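Local coordinates for protein MIP07328p (Drosophila melanogaster, PDB 6FKK) that acts as a semaphorin axon guidance cue, a chemorepellent that binds a semaphorin receptor, probably a plexin, through its extracellular sema domain, at residues I296-C302 with P375-N381; T448-E452 with V464-G468; R179-E185 with G244-F250; P107-T113 with V135-A141. Numbering follows the deposited sequence.

How the contacts relate
All four contacts lie in the sema domain, a seven-bladed beta-propeller, and follow one another along the chain in the order contact 4, contact 3, contact 1, contact 2, each closing before the next opens. Contact 4 pairs strands 108-112 and 135-140 within one blade; contact 3 joins two loops, its centre about 23 Å from that of contact 4. Contact 1 adds strand 377-380 to strand 298-305, and contact 2, about 20 Å from it centre to centre, belongs to the sheet that unites the chain's first strand with its last blade. Contacts 1 and 4, with centres about 42 Å apart, flank the chain's centre. None touches another; they are separate pairings spread round the propeller.

Contact 1 (I296-C302 with P375-N381); sequences IPGSAVC and PLLTKVN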
loop_
_atom_site.group_PDB
_atom_site.type_symbol
_atom_site.label_atom_id
_atom_site.label_comp_id
_atom_site.label_asym_id
_atom_site.label_seq_id
_atom_site.Cartn_x
_atom_site.Cartn_y
_atom_site.Cartn_z
ATOM N N ILE A 296 3.103 9.903 -21.413
ATOM C CA ILE A 296 4.165 10.715 -20.828
ATOM C C ILE A 296 4.331 10.324 -19.364
ATOM O O ILE A 296 3.337 9.989 -18.701
ATOM C CB ILE A 296 3.867 12.217 -20.985
ATOM C CG1 ILE A 296 2.476 12.553 -20.443
ATOM C CG2 ILE A 296 3.996 12.639 -22.442
ATOM C CD1 ILE A 296 2.010 13.955 -20.789
ATOM N N PRO A 297 5.552 10.323 -18.829
ATOM C CA PRO A 297 5.752 9.887 -17.439
ATOM C C PRO A 297 4.900 10.699 -16.476
ATOM O O PRO A 297 4.948 11.931 -16.458
ATOM C CB PRO A 297 7.251 10.115 -17.205
ATOM C CG PRO A 297 7.680 11.061 -18.282
ATOM C CD PRO A 297 6.811 10.751 -19.460
ATOM N N GLY A 298 4.108 9.994 -15.682
ATOM C CA GLY A 298 3.177 10.642 -14.776
ATOM C C GLY A 298 2.934 9.800 -13.547
ATOM O O GLY A 298 2.977 8.567 -13.596
ATOM N N SER A 299 2.680 10.479 -12.431
ATOM C CA SER A 299 2.346 9.837 -11.170
ATOM C C SER A 299 1.104 10.493 -10.592
ATOM O O SER A 299 0.816 11.661 -10.868
ATOM C CB SER A 299 3.496 9.933 -10.165
ATOM O OG SER A 299 4.690 9.424 -10.725
ATOM N N ALA A 300 0.370 9.736 -9.782
ATOM C CA ALA A 300 -0.854 10.256 -9.196
ATOM C C ALA A 300 -1.148 9.543 -7.887
ATOM O O ALA A 300 -0.731 8.402 -7.671
ATOM C CB ALA A 300 -2.044 10.107 -10.149
ATOM N N VAL A 301 -1.881 10.234 -7.018
ATOM C CA VAL A 301 -2.385 9.670 -5.773
ATOM C C VAL A 301 -3.904 9.668 -5.848
ATOM O O VAL A 301 -4.525 10.724 -6.017
ATOM C CB VAL A 301 -1.906 10.458 -4.545
ATOM C CG1 VAL A 301 -2.604 9.948 -3.295
ATOM C CG2 VAL A 301 -0.401 10.346 -4.398
ATOM N N CYS A 302 -4.501 8.486 -5.728
ATOM C CA CYS A 302 -5.947 8.343 -5.674
ATOM C C CYS A 302 -6.350 7.689 -4.363
ATOM O O CYS A 302 -5.609 6.881 -3.794
ATOM C CB CYS A 302 -6.487 7.512 -6.847
ATOM S SG CYS A 302 -6.709 8.408 -8.407
ATOM N N PRO A 375 -7.710 12.311 -9.308
ATOM C CA PRO A 375 -6.579 12.128 -8.394
ATOM C C PRO A 375 -6.474 13.267 -7.393
ATOM O O PRO A 375 -6.774 14.426 -7.693
ATOM C CB PRO A 375 -5.365 12.100 -9.330
ATOM C CG PRO A 375 -5.912 11.728 -10.659
ATOM C CD PRO A 375 -7.275 12.339 -10.716
ATOM N N LEU A 376 -6.044 12.917 -6.180
ATOM C CA LEU A 376 -5.783 13.924 -5.162
ATOM C C LEU A 376 -4.498 14.695 -5.438
ATOM O O LEU A 376 -4.329 15.803 -4.919
ATOM C CB LEU A 376 -5.714 13.265 -3.786
ATOM C CG LEU A 376 -6.952 12.466 -3.379
ATOM C CD1 LEU A 376 -6.748 11.832 -2.015
ATOM C CD2 LEU A 376 -8.176 13.363 -3.378
ATOM N N LEU A 377 -3.599 14.130 -6.239
ATOM C CA LEU A 377 -2.357 14.789 -6.621
ATOM C C LEU A 377 -1.867 14.149 -7.909
ATOM O O LEU A 377 -1.869 12.922 -8.023
ATOM C CB LEU A 377 -1.293 14.656 -5.524
ATOM C CG LEU A 377 0.104 15.194 -5.843
ATOM C CD1 LEU A 377 0.105 16.707 -5.862
ATOM C CD2 LEU A 377 1.122 14.680 -4.844
ATOM N N THR A 378 -1.462 14.971 -8.873
ATOM C CA THR A 378 -0.876 14.482 -10.111
ATOM C C THR A 378 0.526 15.050 -10.277
ATOM O O THR A 378 0.802 16.188 -9.885
ATOM C CB THR A 378 -1.731 14.852 -11.334
ATOM O OG1 THR A 378 -1.766 16.275 -11.486
ATOM C CG2 THR A 378 -3.147 14.330 -11.173
ATOM N N LYS A 379 1.413 14.239 -10.851
ATOM C CA LYS A 379 2.787 14.644 -11.152
ATOM C C LYS A 379 3.111 14.144 -12.555
ATOM O O LYS A 379 3.400 12.959 -12.740
ATOM C CB LYS A 379 3.770 14.095 -10.124
ATOM C CG LYS A 379 3.902 14.935 -8.865
ATOM C CD LYS A 379 4.974 14.371 -7.943
ATOM C CE LYS A 379 5.490 15.430 -6.981
ATOM N NZ LYS A 379 6.137 16.558 -7.711
ATOM N N VAL A 380 3.068 15.043 -13.536
ATOM C CA VAL A 380 3.210 14.683 -14.941
ATOM C C VAL A 380 4.389 15.439 -15.538
ATOM O O VAL A 380 4.628 16.605 -15.199
ATOM C CB VAL A 380 1.913 14.976 -15.726
ATOM C CG1 VAL A 380 2.012 14.446 -17.144
ATOM C CG2 VAL A 380 0.721 14.363 -15.015
ATOM N N ASN A 381 5.128 14.764 -16.425
ATOM C CA ASN A 381 6.272 15.350 -17.126
ATOM C C ASN A 381 7.342 15.828 -16.148
ATOM O O ASN A 381 7.934 16.896 -16.316
ATOM C CB ASN A 381 5.834 16.487 -18.054
ATOM C CG ASN A 381 5.349 15.985 -19.401
ATOM O OD1 ASN A 381 5.962 15.102 -20.004
ATOM N ND2 ASN A 381 4.242 16.543 -19.880
#
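Strand 377-380 runs antiparallel to strand 298-305, and the side chains sort onto two faces. On one, Val301 (chi1 t) meets Leu377 (t, p) CB to CB at 4.4 Å, and Ser299 sits beside Lys379. The m rotamer of Ser299 takes OG to the backbone N of Leu386, while Lys379 leads its amine away to a salt bridge with Glu440. On the face of Ala300, Thr378 and Val380, Ala300 CB lies 4.0 Å from Pro375 CB, and Ile296, in the p, t rotamer, brings CD1 within 3.7 Å of Val380 CG1. At the far end Cys302 SG, in disulfide with Cys257, is 4.0 Å from Pro375 CB. There Leu376 and Leu377 both face Val301 in a classic beta bulge: Leu376 N bonds Val301 O (2.7 Å) and Val301 N bonds Leu377 O (2.9 Å). Helices 306-312 and 352-360 lie between the strands in sequence, consistent with the blade insertion of other semaphorins. Backbone bonds thus close the blade across that insertion, while the polar tips reach the neighbouring strands.

Contact 2 (T448-E452 with V464-G468); sequences TPIRE and VVSDG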
loop_
_atom_site.group_PDB
_atom_site.type_symbol
_atom_site.label_atom_id
_atom_site.label_comp_id
_atom_site.label_asym_id
_atom_site.label_seq_id
_atom_site.Cartn_x
_atom_site.Cartn_y
_atom_site.Cartn_z
ATOM N N THR A 448 18.902 7.547 -4.251
ATOM C CA THR A 448 18.231 6.420 -3.620
ATOM C C THR A 448 16.711 6.582 -3.677
ATOM O O THR A 448 16.188 7.670 -3.417
ATOM C CB THR A 448 18.683 6.277 -2.166
ATOM O OG1 THR A 448 18.603 7.548 -1.513
ATOM C CG2 THR A 448 20.119 5.769 -2.100
ATOM N N PRO A 449 15.983 5.523 -4.022
ATOM C CA PRO A 449 14.519 5.584 -4.044
ATOM C C PRO A 449 13.905 5.215 -2.699
ATOM O O PRO A 449 14.513 4.544 -1.862
ATOM C CB PRO A 449 14.140 4.542 -5.112
ATOM C CG PRO A 449 15.452 4.056 -5.709
ATOM C CD PRO A 449 16.481 4.298 -4.660
ATOM N N ILE A 450 12.665 5.660 -2.515
ATOM C CA ILE A 450 11.923 5.461 -1.275
ATOM C C ILE A 450 10.999 4.262 -1.450
ATOM O O ILE A 450 10.105 4.276 -2.306
ATOM C CB ILE A 450 11.133 6.721 -0.888
ATOM C CG1 ILE A 450 12.093 7.875 -0.589
ATOM C CG2 ILE A 450 10.228 6.448 0.303
ATOM C CD1 ILE A 450 11.401 9.157 -0.200
ATOM N N ARG A 451 11.206 3.229 -0.634
ATOM C CA ARG A 451 10.435 1.995 -0.737
ATOM C C ARG A 451 9.151 2.039 0.088
ATOM O O ARG A 451 8.086 1.648 -0.400
ATOM C CB ARG A 451 11.301 0.805 -0.307
ATOM C CG ARG A 451 12.509 0.560 -1.201
ATOM C CD ARG A 451 12.092 0.007 -2.555
ATOM N NE ARG A 451 13.243 -0.312 -3.396
ATOM C CZ ARG A 451 13.659 0.436 -4.412
ATOM N NH1 ARG A 451 13.013 1.551 -4.724
ATOM N NH2 ARG A 451 14.715 0.068 -5.124
ATOM N N GLU A 452 9.229 2.508 1.332
ATOM C CA GLU A 452 8.074 2.539 2.217
ATOM C C GLU A 452 8.128 3.783 3.093
ATOM O O GLU A 452 9.164 4.442 3.213
ATOM C CB GLU A 452 8.003 1.282 3.095
ATOM C CG GLU A 452 7.509 0.037 2.376
ATOM C CD GLU A 452 7.846 -1.236 3.126
ATOM O OE1 GLU A 452 8.946 -1.303 3.713
ATOM O OE2 GLU A 452 7.013 -2.167 3.132
ATOM N N VAL A 464 11.426 7.218 6.630
ATOM C CA VAL A 464 11.617 6.861 5.229
ATOM C C VAL A 464 12.435 5.580 5.152
ATOM O O VAL A 464 13.426 5.412 5.875
ATOM C CB VAL A 464 12.297 8.013 4.470
ATOM C CG1 VAL A 464 12.502 7.644 3.010
ATOM C CG2 VAL A 464 11.472 9.281 4.598
ATOM N N VAL A 465 12.026 4.668 4.275
ATOM C CA VAL A 465 12.640 3.350 4.159
ATOM C C VAL A 465 13.162 3.175 2.740
ATOM O O VAL A 465 12.390 3.245 1.776
ATOM C CB VAL A 465 11.649 2.229 4.513
ATOM C CG1 VAL A 465 12.313 0.870 4.358
ATOM C CG2 VAL A 465 11.119 2.418 5.924
ATOM N N SER A 466 14.465 2.943 2.615
ATOM C CA SER A 466 15.090 2.594 1.350
ATOM C C SER A 466 15.483 1.120 1.380
ATOM O O SER A 466 15.128 0.379 2.304
ATOM C CB SER A 466 16.295 3.496 1.078
ATOM O OG SER A 466 17.392 3.142 1.903
ATOM N N ASP A 467 16.230 0.691 0.361
ATOM C CA ASP A 467 16.670 -0.699 0.319
ATOM C C ASP A 467 17.622 -1.013 1.464
ATOM O O ASP A 467 17.591 -2.116 2.021
ATOM C CB ASP A 467 17.329 -1.009 -1.023
ATOM C CG ASP A 467 16.322 -1.333 -2.108
ATOM O OD1 ASP A 467 15.213 -1.806 -1.774
ATOM O OD2 ASP A 467 16.646 -1.119 -3.294
ATOM N N GLY A 468 18.465 -0.058 1.841
ATOM C CA GLY A 468 19.455 -0.332 2.862
ATOM C C GLY A 468 19.560 0.703 3.961
ATOM O O GLY A 468 20.637 0.876 4.539
#
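This is a classic beta bulge where the chain enters strand 452-456, against Val465 of strand 461-465, in the propeller sheet whose far edge is the N-terminal strand 18-21. Arg451 and Glu452 both face Val465, and the one carbonyl Val465 O accepts from Arg451 N (2.7 Å) and from Glu452 N (3.3 Å). Val465 N answers to Glu452 O at 3.1 Å. Glu452 CB stands 4.0 Å from Val465 CB. Arg451 has a helix-like backbone (phi/psi -88/-46), which produces the bulge before Glu452 returns to an extended conformation. Beside it Ile450 CG1 packs on Val464 CG1 at 3.6 Å, over Val415 of strand 414-423. The Arg451 side chain reaches Asp467 in a salt bridge: NE to OD1 is 3.0 Å, and the weaker NH2 to OD2 bond is 2.9 Å. Glu452 instead sends OE1 to the backbone N of Ile30. One ion pair therefore ties the loop before strand 452-456 to the loop after strand 461-465, while Glu452 links this sheet to the one holding strand 29-33.

Contact 3 (R179-E185 with G244-F250); sequences RENLRTE and GKSWTSF
Residues 179-185 form a tight turn followed by an extended run: Arg179 is extended, Glu180 (52/56) and Asn181 (57/38) have left-handed backbones, and Leu182 to Glu185 are extended. Arg179 N bonds Leu182 O at 3.0 Å to close the turn. In residues 244-250, Ser246 and Trp247 (-65/150) are extended between the more folded Lys245 and Thr248. Leu182 and Lys245 are in register, CA to CA 4.7 Å, and Arg183 N donates to Lys245 O at 3.0 Å. Trp247 (chi1 m, chi2 98°) lays its indole under Leu182 (m, t), whose CB is 4.3 Å from the six-membered ring centroid, a CH-pi contact over the face; NE1 bonds Ile177 O. Thr184 (chi1 p) places CG2 4.2 Å from the Phe250 ring centroid, also over the face, Phe250 being t with chi2 84°. Arg183 NE folds back to Thr184 O (2.8 Å). Glu185 OE2 salt-bridges Lys359. Two propeller loops are thus joined by one backbone hydrogen bond and by CH-pi packing on two aromatic faces.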
loop_
_atom_site.group_PDB
_atom_site.type_symbol
_atom_site.label_atom_id
_atom_site.label_comp_id
_atom_site.label_asym_id
_atom_site.label_seq_id
_atom_site.Cartn_x
_atom_site.Cartn_y
_atom_site.Cartn_z
ATOM N N ARG A 179 -4.059 -19.987 0.488
ATOM C CA ARG A 179 -4.396 -20.044 1.908
ATOM C C ARG A 179 -5.029 -21.389 2.249
ATOM O O ARG A 179 -6.101 -21.717 1.729
ATOM C CB ARG A 179 -5.345 -18.900 2.289
ATOM C CG ARG A 179 -5.559 -18.695 3.795
ATOM C CD ARG A 179 -6.637 -19.607 4.384
ATOM N NE ARG A 179 -7.840 -19.662 3.557
ATOM C CZ ARG A 179 -8.878 -20.457 3.797
ATOM N NH1 ARG A 179 -8.867 -21.270 4.845
ATOM N NH2 ARG A 179 -9.930 -20.441 2.989
ATOM N N GLU A 180 -4.385 -22.160 3.128
ATOM C CA GLU A 180 -4.932 -23.421 3.639
ATOM C C GLU A 180 -5.371 -24.336 2.494
ATOM O O GLU A 180 -6.523 -24.768 2.405
ATOM C CB GLU A 180 -6.082 -23.155 4.620
ATOM C CG GLU A 180 -6.621 -24.375 5.381
ATOM C CD GLU A 180 -5.690 -24.883 6.470
ATOM O OE1 GLU A 180 -4.548 -24.388 6.579
ATOM O OE2 GLU A 180 -6.109 -25.786 7.227
ATOM N N ASN A 181 -4.428 -24.612 1.593
ATOM C CA ASN A 181 -4.644 -25.510 0.458
ATOM C C ASN A 181 -5.811 -25.053 -0.418
ATOM O O ASN A 181 -6.592 -25.864 -0.919
ATOM C CB ASN A 181 -4.845 -26.952 0.923
ATOM C CG ASN A 181 -4.390 -27.957 -0.111
ATOM O OD1 ASN A 181 -3.614 -27.628 -1.008
ATOM N ND2 ASN A 181 -4.869 -29.191 0.008
ATOM N N LEU A 182 -5.934 -23.738 -0.600
ATOM C CA LEU A 182 -6.874 -23.147 -1.544
ATOM C C LEU A 182 -6.117 -22.130 -2.384
ATOM O O LEU A 182 -5.571 -21.164 -1.843
ATOM C CB LEU A 182 -8.052 -22.480 -0.826
ATOM C CG LEU A 182 -9.181 -23.389 -0.341
ATOM C CD1 LEU A 182 -10.262 -22.575 0.352
ATOM C CD2 LEU A 182 -9.761 -24.178 -1.502
ATOM N N ARG A 183 -6.081 -22.345 -3.698
ATOM C CA ARG A 183 -5.278 -21.510 -4.578
ATOM C C ARG A 183 -6.071 -21.138 -5.822
ATOM O O ARG A 183 -7.025 -21.818 -6.207
ATOM C CB ARG A 183 -3.976 -22.208 -4.992
ATOM C CG ARG A 183 -4.185 -23.428 -5.876
ATOM C CD ARG A 183 -2.919 -23.767 -6.646
ATOM N NE ARG A 183 -2.605 -22.746 -7.641
ATOM C CZ ARG A 183 -1.473 -22.700 -8.335
ATOM N NH1 ARG A 183 -0.536 -23.617 -8.141
ATOM N NH2 ARG A 183 -1.275 -21.731 -9.220
ATOM N N THR A 184 -5.651 -20.042 -6.448
ATOM C CA THR A 184 -6.197 -19.652 -7.735
ATOM C C THR A 184 -5.778 -20.650 -8.813
ATOM O O THR A 184 -4.798 -21.387 -8.668
ATOM C CB THR A 184 -5.732 -18.247 -8.111
ATOM O OG1 THR A 184 -4.306 -18.169 -7.989
ATOM C CG2 THR A 184 -6.371 -17.218 -7.196
ATOM N N GLU A 185 -6.539 -20.663 -9.906
ATOM C CA GLU A 185 -6.339 -21.662 -10.949
ATOM C C GLU A 185 -4.967 -21.509 -11.589
ATOM O O GLU A 185 -4.613 -20.430 -12.078
ATOM C CB GLU A 185 -7.441 -21.548 -12.003
ATOM C CG GLU A 185 -8.852 -21.791 -11.473
ATOM C CD GLU A 185 -9.077 -23.218 -10.996
ATOM O OE1 GLU A 185 -8.520 -23.600 -9.945
ATOM O OE2 GLU A 185 -9.815 -23.962 -11.676
ATOM N N GLY A 244 -12.065 -28.713 -4.887
ATOM C CA GLY A 244 -11.784 -28.655 -3.463
ATOM C C GLY A 244 -10.507 -27.925 -3.099
ATOM O O GLY A 244 -10.322 -27.574 -1.930
ATOM N N LYS A 245 -9.619 -27.693 -4.066
ATOM C CA LYS A 245 -8.363 -27.000 -3.815
ATOM C C LYS A 245 -8.327 -25.605 -4.425
ATOM O O LYS A 245 -7.266 -24.973 -4.440
ATOM C CB LYS A 245 -7.186 -27.823 -4.340
ATOM C CG LYS A 245 -6.913 -29.100 -3.568
ATOM C CD LYS A 245 -5.646 -29.771 -4.076
ATOM C CE LYS A 245 -5.308 -31.013 -3.268
ATOM N NZ LYS A 245 -4.030 -31.631 -3.717
ATOM N N SER A 246 -9.455 -25.110 -4.927
ATOM C CA SER A 246 -9.522 -23.811 -5.577
ATOM C C SER A 246 -10.565 -22.935 -4.895
ATOM O O SER A 246 -11.509 -23.434 -4.277
ATOM C CB SER A 246 -9.852 -23.954 -7.069
ATOM O OG SER A 246 -10.979 -24.790 -7.267
ATOM N N TRP A 247 -10.382 -21.622 -5.009
ATOM C CA TRP A 247 -11.340 -20.689 -4.438
ATOM C C TRP A 247 -12.685 -20.806 -5.141
ATOM O O TRP A 247 -12.770 -21.142 -6.325
ATOM C CB TRP A 247 -10.835 -19.250 -4.557
ATOM C CG TRP A 247 -9.542 -18.959 -3.859
ATOM C CD1 TRP A 247 -8.298 -18.913 -4.422
ATOM C CD2 TRP A 247 -9.366 -18.641 -2.474
ATOM N NE1 TRP A 247 -7.358 -18.595 -3.470
ATOM C CE2 TRP A 247 -7.989 -18.423 -2.266
ATOM C CE3 TRP A 247 -10.239 -18.523 -1.388
ATOM C CZ2 TRP A 247 -7.466 -18.098 -1.018
ATOM C CZ3 TRP A 247 -9.717 -18.199 -0.150
ATOM C CH2 TRP A 247 -8.344 -17.990 0.025
ATOM N N THR A 248 -13.750 -20.529 -4.391
ATOM C CA THR A 248 -15.087 -20.371 -4.948
ATOM C C THR A 248 -15.600 -18.951 -4.775
ATOM O O THR A 248 -16.779 -18.687 -5.034
ATOM C CB THR A 248 -16.059 -21.359 -4.304
ATOM O OG1 THR A 248 -16.125 -21.114 -2.893
ATOM C CG2 THR A 248 -15.597 -22.783 -4.545
ATOM N N SER A 249 -14.736 -18.028 -4.348
ATOM C CA SER A 249 -15.153 -16.661 -4.066
ATOM C C SER A 249 -14.170 -15.633 -4.613
ATOM O O SER A 249 -14.163 -14.489 -4.144
ATOM C CB SER A 249 -15.319 -16.453 -2.559
ATOM O OG SER A 249 -14.083 -16.631 -1.891
ATOM N N PHE A 250 -13.336 -16.004 -5.581
ATOM C CA PHE A 250 -12.350 -15.076 -6.122
ATOM C C PHE A 250 -13.002 -14.173 -7.159
ATOM O O PHE A 250 -13.468 -14.647 -8.202
ATOM C CB PHE A 250 -11.171 -15.830 -6.734
ATOM C CG PHE A 250 -10.100 -14.928 -7.289
ATOM C CD1 PHE A 250 -9.118 -14.408 -6.461
ATOM C CD2 PHE A 250 -10.075 -14.602 -8.634
ATOM C CE1 PHE A 250 -8.130 -13.580 -6.966
ATOM C CE2 PHE A 250 -9.091 -13.773 -9.145
ATOM C CZ PHE A 250 -8.117 -13.263 -8.308
#

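Contact 4 (P107-T113 with V135-A141); sequences PRCRHYT and VSRDVEA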
loop_
_atom_site.group_PDB
_atom_site.type_symbol
_atom_site.label_atom_id
_atom_site.label_comp_id
_atom_site.label_asym_id
_atom_site.label_seq_id
_atom_site.Cartn_x
_atom_site.Cartn_y
_atom_site.Cartn_z
ATOM N N PRO A 107 12.209 -21.248 -0.171
ATOM C CA PRO A 107 11.500 -20.565 0.920
ATOM C C PRO A 107 11.006 -21.531 1.988
ATOM O O PRO A 107 10.500 -22.616 1.691
ATOM C CB PRO A 107 10.335 -19.871 0.205
ATOM C CG PRO A 107 10.139 -20.647 -1.051
ATOM C CD PRO A 107 11.504 -21.114 -1.458
ATOM N N ARG A 108 11.166 -21.119 3.245
ATOM C CA ARG A 108 10.752 -21.902 4.400
ATOM C C ARG A 108 10.045 -20.985 5.388
ATOM O O ARG A 108 10.205 -19.762 5.354
ATOM C CB ARG A 108 11.949 -22.584 5.082
ATOM C CG ARG A 108 12.867 -23.350 4.139
ATOM C CD ARG A 108 12.300 -24.713 3.783
ATOM N NE ARG A 108 12.307 -25.617 4.930
ATOM C CZ ARG A 108 12.016 -26.911 4.859
ATOM N NH1 ARG A 108 11.695 -27.458 3.694
ATOM N NH2 ARG A 108 12.047 -27.661 5.953
ATOM N N CYS A 109 9.253 -21.590 6.274
ATOM C CA CYS A 109 8.602 -20.877 7.364
ATOM C C CYS A 109 8.962 -21.528 8.693
ATOM O O CYS A 109 9.230 -22.731 8.762
ATOM C CB CYS A 109 7.076 -20.853 7.203
ATOM S SG CYS A 109 6.447 -19.769 5.896
ATOM N N ARG A 110 8.960 -20.721 9.751
ATOM C CA ARG A 110 9.295 -21.196 11.084
ATOM C C ARG A 110 8.354 -20.582 12.108
ATOM O O ARG A 110 7.813 -19.492 11.907
ATOM C CB ARG A 110 10.741 -20.858 11.474
ATOM C CG ARG A 110 11.796 -21.812 10.942
ATOM C CD ARG A 110 13.154 -21.465 11.533
ATOM N NE ARG A 110 14.250 -22.184 10.891
ATOM C CZ ARG A 110 15.535 -21.924 11.108
ATOM N NH1 ARG A 110 15.883 -20.958 11.947
ATOM N NH2 ARG A 110 16.472 -22.624 10.483
ATOM N N HIS A 111 8.171 -21.297 13.214
ATOM C CA HIS A 111 7.443 -20.802 14.372
ATOM C C HIS A 111 8.407 -20.666 15.543
ATOM O O HIS A 111 9.251 -21.540 15.767
ATOM C CB HIS A 111 6.286 -21.733 14.739
ATOM C CG HIS A 111 5.238 -21.843 13.675
ATOM N ND1 HIS A 111 5.434 -22.550 12.508
ATOM C CD2 HIS A 111 3.986 -21.333 13.600
ATOM C CE1 HIS A 111 4.347 -22.473 11.761
ATOM N NE2 HIS A 111 3.454 -21.740 12.402
ATOM N N TYR A 112 8.281 -19.569 16.286
ATOM C CA TYR A 112 9.220 -19.241 17.348
ATOM C C TYR A 112 8.488 -19.037 18.668
ATOM O O TYR A 112 7.270 -18.837 18.709
ATOM C CB TYR A 112 10.035 -17.984 17.009
ATOM C CG TYR A 112 11.119 -18.211 15.979
ATOM C CD1 TYR A 112 10.847 -18.114 14.620
ATOM C CD2 TYR A 112 12.418 -18.519 16.366
ATOM C CE1 TYR A 112 11.838 -18.318 13.676
ATOM C CE2 TYR A 112 13.414 -18.727 15.429
ATOM C CZ TYR A 112 13.119 -18.625 14.086
ATOM O OH TYR A 112 14.109 -18.829 13.152
ATOM N N THR A 113 9.257 -19.092 19.751
ATOM C CA THR A 113 8.739 -18.850 21.093
ATOM C C THR A 113 9.821 -18.262 21.992
ATOM O O THR A 113 10.935 -18.783 22.058
ATOM C CB THR A 113 8.200 -20.136 21.736
ATOM O OG1 THR A 113 7.066 -20.604 20.997
ATOM C CG2 THR A 113 7.793 -19.876 23.179
ATOM N N VAL A 135 13.021 -22.584 17.885
ATOM C CA VAL A 135 12.382 -22.979 16.629
ATOM C C VAL A 135 11.334 -24.041 16.956
ATOM O O VAL A 135 11.666 -25.198 17.223
ATOM C CB VAL A 135 13.398 -23.486 15.604
ATOM C CG1 VAL A 135 12.689 -23.942 14.335
ATOM C CG2 VAL A 135 14.423 -22.406 15.290
ATOM N N SER A 136 10.059 -23.651 16.928
ATOM C CA SER A 136 8.981 -24.598 17.184
ATOM C C SER A 136 8.668 -25.452 15.961
ATOM O O SER A 136 8.300 -26.622 16.106
ATOM C CB SER A 136 7.720 -23.856 17.636
ATOM O OG SER A 136 7.945 -23.128 18.832
ATOM N N ARG A 137 8.816 -24.895 14.761
ATOM C CA ARG A 137 8.450 -25.601 13.543
ATOM C C ARG A 137 9.316 -25.097 12.396
ATOM O O ARG A 137 9.862 -23.993 12.441
ATOM C CB ARG A 137 6.956 -25.418 13.232
ATOM C CG ARG A 137 6.424 -26.282 12.101
ATOM C CD ARG A 137 4.924 -26.107 11.925
ATOM N NE ARG A 137 4.425 -26.837 10.763
ATOM C CZ ARG A 137 4.124 -28.131 10.765
ATOM N NH1 ARG A 137 4.275 -28.849 11.871
ATOM N NH2 ARG A 137 3.677 -28.712 9.661
ATOM N N ASP A 138 9.451 -25.937 11.372
ATOM C CA ASP A 138 10.178 -25.593 10.154
ATOM C C ASP A 138 9.608 -26.443 9.031
ATOM O O ASP A 138 9.663 -27.676 9.100
ATOM C CB ASP A 138 11.682 -25.834 10.316
ATOM C CG ASP A 138 12.506 -25.189 9.212
ATOM O OD1 ASP A 138 12.010 -25.075 8.071
ATOM O OD2 ASP A 138 13.660 -24.798 9.491
ATOM N N VAL A 139 9.062 -25.793 8.002
ATOM C CA VAL A 139 8.341 -26.474 6.932
ATOM C C VAL A 139 8.478 -25.657 5.651
ATOM O O VAL A 139 8.885 -24.494 5.669
ATOM C CB VAL A 139 6.854 -26.689 7.299
ATOM C CG1 VAL A 139 6.056 -25.399 7.114
ATOM C CG2 VAL A 139 6.246 -27.843 6.508
ATOM N N GLU A 140 8.131 -26.283 4.525
ATOM C CA GLU A 140 8.144 -25.619 3.228
ATOM C C GLU A 140 7.280 -24.362 3.244
ATOM O O GLU A 140 6.305 -24.258 3.994
ATOM C CB GLU A 140 7.638 -26.570 2.144
ATOM C CG GLU A 140 6.284 -27.194 2.471
ATOM C CD GLU A 140 5.469 -27.521 1.235
ATOM O OE1 GLU A 140 5.662 -26.846 0.201
ATOM O OE2 GLU A 140 4.636 -28.452 1.297
ATOM N N ALA A 141 7.641 -23.401 2.387
ATOM C CA ALA A 141 6.877 -22.167 2.230
ATOM C C ALA A 141 6.494 -21.919 0.775
ATOM O O ALA A 141 6.250 -20.769 0.391
ATOM C CB ALA A 141 7.655 -20.971 2.777
#
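The apolar contacts gather at the two ends of this antiparallel pair. At one, Ala141 CB packs against Cys109 SG at 3.6 Å and Pro107 CB at 3.9 Å; at the other, Tyr112 CE2 meets Val135 CG2 at 3.8 Å. Between them the backbones hold the register: Cys109 N to Val139 O is 3.0 Å, Val139 N to Cys109 O is 3.2 Å, and His111 N to Arg137 O is 3.3 Å. Near Val135 the pairing slips into a classic beta bulge, with Ser136 and Arg137 both facing His111 and a short 2.5 Å bond from Ser136 N to His111 O. Outside this frame lies a salt-bridge network centred on Asp138, which takes an arginine on each oxygen: Arg108 NE to OD1 at 3.2 Å and Arg110 NE to OD2 at 3.0 Å. Arg110 NH1 also donates to Tyr112 OH (3.0 Å), so one guanidinium links the acid to the aromatic end, and it makes a cation-pi contact with Trp62. Strand 135-140 is an outermost strand of its four-stranded antiparallel blade. Strand 108-112 is bonded on its other side to strand 97-101, through backbone pairs with Gly101, Leu99 and Val97 and through the Cys100-Cys109 disulfide.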